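Local coordinates for predicted protein (PDB 4MEA) that probably hydrolyses epoxides as a secreted Cif-type virulence factor with an alpha/beta hydrolase fold, at residues A[126-131]-A[149-154]. Residues are numbered along the deposited sequence; the frame is centred on the assembly and turned at random.
Sequences GPIYYV and GYIKKA
Ile128 lies opposite Ile151 and bonds to the residues flanking it: its N donates to Tyr150 O (2.9 Å), and its O accepts from Lys152 N in a nearly straight bond (N-H...O 172°). Farther along, Tyr130 N reaches Lys153 O at 3.1 Å. The two parallel strands do not advance in step: Ile128 and Tyr130 pair with Ile151 and Ala154, so two residue steps face three. Lys152, with helical backbone angles, takes up the extra residue as a beta bulge, and the buried Lys153 N finds no partner.

The tight packing lies on the Ile128, Tyr130 and Ile151 face. Chi1 of 69° sets Ile128 CG1 between the backbone N and the carbonyl carbon, and chi2 of 175° extends CD1 to 3.6 Å from both Ile151 CD1 and Tyr150 CE2. Ile151 CG2 meets Tyr130 CB at 3.8 Å, while Ile119 and Leu143, from the helices 108-123 and 136-146, close this layer. Tyr130 OH is hydrogen-bonded to Ser140 OG, and Tyr150 OH to Gly124 O.

The other face is looser, with Lys152 exposed and Lys153 partly so, although Tyr129 is buried. Here the extended chains of both lysines lie side by side with Tyr129, the CD atoms of Lys152 and Lys153 3.9 and 3.7 Å from Tyr129 CE1; Lys153 NZ is hydrogen-bonded to Leu323 O and Phe322 O. At the exposed start, Pro127, after a cis peptide, touches Gly149 O through CB.

Strand 128-133, helix 136-146 and strand 151-157 thus form a beta-alpha-beta crossover in the central sheet of the alpha/beta hydrolase fold.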
loop_
_atom_site.group_PDB
_atom_site.type_symbol
_atom_site.label_atom_id
_atom_site.label_comp_id
_atom_site.label_asym_id
_atom_site.label_seq_id
_atom_site.Cartn_x
_atom_site.Cartn_y
_atom_site.Cartn_z
ATOM N N GLY A 126 19.204 36.631 -3.549
ATOM C CA GLY A 126 18.355 36.254 -4.670
ATOM C C GLY A 126 18.297 37.251 -5.808
ATOM O O GLY A 126 19.045 38.220 -5.815
ATOM N N PRO A 127 17.397 37.020 -6.779
ATOM C CA PRO A 127 16.468 35.883 -6.767
ATOM C C PRO A 127 17.138 34.586 -7.219
ATOM O O PRO A 127 18.304 34.588 -7.622
ATOM C CB PRO A 127 15.401 36.299 -7.783
ATOM C CG PRO A 127 16.145 37.133 -8.761
ATOM C CD PRO A 127 17.201 37.876 -7.961
ATOM N N ILE A 128 16.399 33.486 -7.155
ATOM C CA ILE A 128 16.943 32.186 -7.522
ATOM C C ILE A 128 15.890 31.415 -8.284
ATOM O O ILE A 128 14.725 31.814 -8.322
ATOM C CB ILE A 128 17.313 31.345 -6.277
ATOM C CG1 ILE A 128 16.040 30.923 -5.529
ATOM C CG2 ILE A 128 18.285 32.107 -5.374
ATOM C CD1 ILE A 128 16.273 29.999 -4.344
ATOM N N TYR A 129 16.305 30.310 -8.891
ATOM C CA TYR A 129 15.366 29.370 -9.486
ATOM C C TYR A 129 15.303 28.154 -8.563
ATOM O O TYR A 129 16.300 27.811 -7.926
ATOM C CB TYR A 129 15.828 28.957 -10.880
ATOM C CG TYR A 129 15.931 30.103 -11.866
ATOM C CD1 TYR A 129 14.896 31.011 -12.018
ATOM C CD2 TYR A 129 17.066 30.270 -12.648
ATOM C CE1 TYR A 129 14.987 32.055 -12.922
ATOM C CE2 TYR A 129 17.168 31.310 -13.553
ATOM C CZ TYR A 129 16.124 32.200 -13.688
ATOM O OH TYR A 129 16.220 33.239 -14.589
ATOM N N TYR A 130 14.137 27.515 -8.497
ATOM C CA TYR A 130 13.886 26.426 -7.557
ATOM C C TYR A 130 13.354 25.205 -8.314
ATOM O O TYR A 130 12.372 25.294 -9.057
ATOM C CB TYR A 130 12.872 26.883 -6.503
ATOM C CG TYR A 130 12.776 26.020 -5.263
ATOM C CD1 TYR A 130 13.534 26.314 -4.131
ATOM C CD2 TYR A 130 11.898 24.937 -5.202
ATOM C CE1 TYR A 130 13.437 25.546 -2.976
ATOM C CE2 TYR A 130 11.798 24.152 -4.042
ATOM C CZ TYR A 130 12.568 24.470 -2.932
ATOM O OH TYR A 130 12.484 23.715 -1.768
ATOM N N VAL A 131 14.025 24.070 -8.136
ATOM C CA VAL A 131 13.727 22.858 -8.892
ATOM C C VAL A 131 13.554 21.719 -7.891
ATOM O O VAL A 131 14.444 21.464 -7.071
ATOM C CB VAL A 131 14.856 22.536 -9.917
ATOM C CG1 VAL A 131 14.580 21.224 -10.655
ATOM C CG2 VAL A 131 15.022 23.685 -10.915
ATOM N N GLY A 149 9.104 35.866 -5.871
ATOM C CA GLY A 149 9.944 37.038 -6.039
ATOM C C GLY A 149 11.377 36.672 -5.699
ATOM O O GLY A 149 12.254 36.735 -6.557
ATOM N N TYR A 150 11.624 36.285 -4.448
ATOM C CA TYR A 150 12.904 35.672 -4.121
ATOM C C TYR A 150 13.058 34.425 -4.993
ATOM O O TYR A 150 14.104 34.209 -5.606
ATOM C CB TYR A 150 13.006 35.318 -2.643
ATOM C CG TYR A 150 14.303 34.617 -2.293
ATOM C CD1 TYR A 150 15.468 35.340 -2.055
ATOM C CD2 TYR A 150 14.367 33.232 -2.218
ATOM C CE1 TYR A 150 16.659 34.701 -1.746
ATOM C CE2 TYR A 150 15.551 32.581 -1.914
ATOM C CZ TYR A 150 16.691 33.316 -1.675
ATOM O OH TYR A 150 17.866 32.660 -1.374
ATOM N N ILE A 151 12.006 33.607 -5.047
ATOM C CA ILE A 151 11.921 32.558 -6.058
ATOM C C ILE A 151 11.346 33.184 -7.327
ATOM O O ILE A 151 10.193 33.628 -7.346
ATOM C CB ILE A 151 11.017 31.386 -5.619
ATOM C CG1 ILE A 151 11.343 30.934 -4.194
ATOM C CG2 ILE A 151 11.144 30.218 -6.605
ATOM C CD1 ILE A 151 12.688 30.233 -4.049
ATOM N N LYS A 152 12.155 33.225 -8.379
ATOM C CA LYS A 152 11.757 33.859 -9.632
ATOM C C LYS A 152 10.934 32.922 -10.511
ATOM O O LYS A 152 9.973 33.343 -11.158
ATOM C CB LYS A 152 12.997 34.328 -10.396
ATOM C CG LYS A 152 12.692 35.166 -11.624
ATOM C CD LYS A 152 13.970 35.708 -12.237
ATOM C CE LYS A 152 13.675 36.662 -13.379
ATOM N NZ LYS A 152 14.921 37.296 -13.890
ATOM N N LYS A 153 11.344 31.655 -10.544
ATOM C CA LYS A 153 10.655 30.604 -11.287
ATOM C C LYS A 153 10.803 29.292 -10.525
ATOM O O LYS A 153 11.813 29.073 -9.846
ATOM C CB LYS A 153 11.257 30.429 -12.678
ATOM C CG LYS A 153 11.237 31.675 -13.541
ATOM C CD LYS A 153 11.886 31.416 -14.889
ATOM C CE LYS A 153 11.806 32.648 -15.779
ATOM N NZ LYS A 153 12.339 32.378 -17.139
ATOM N N ALA A 154 9.814 28.414 -10.661
ATOM C CA ALA A 154 9.793 27.155 -9.915
ATOM C C ALA A 154 9.393 25.979 -10.796
ATOM O O ALA A 154 8.484 26.094 -11.618
ATOM C CB ALA A 154 8.846 27.256 -8.727
#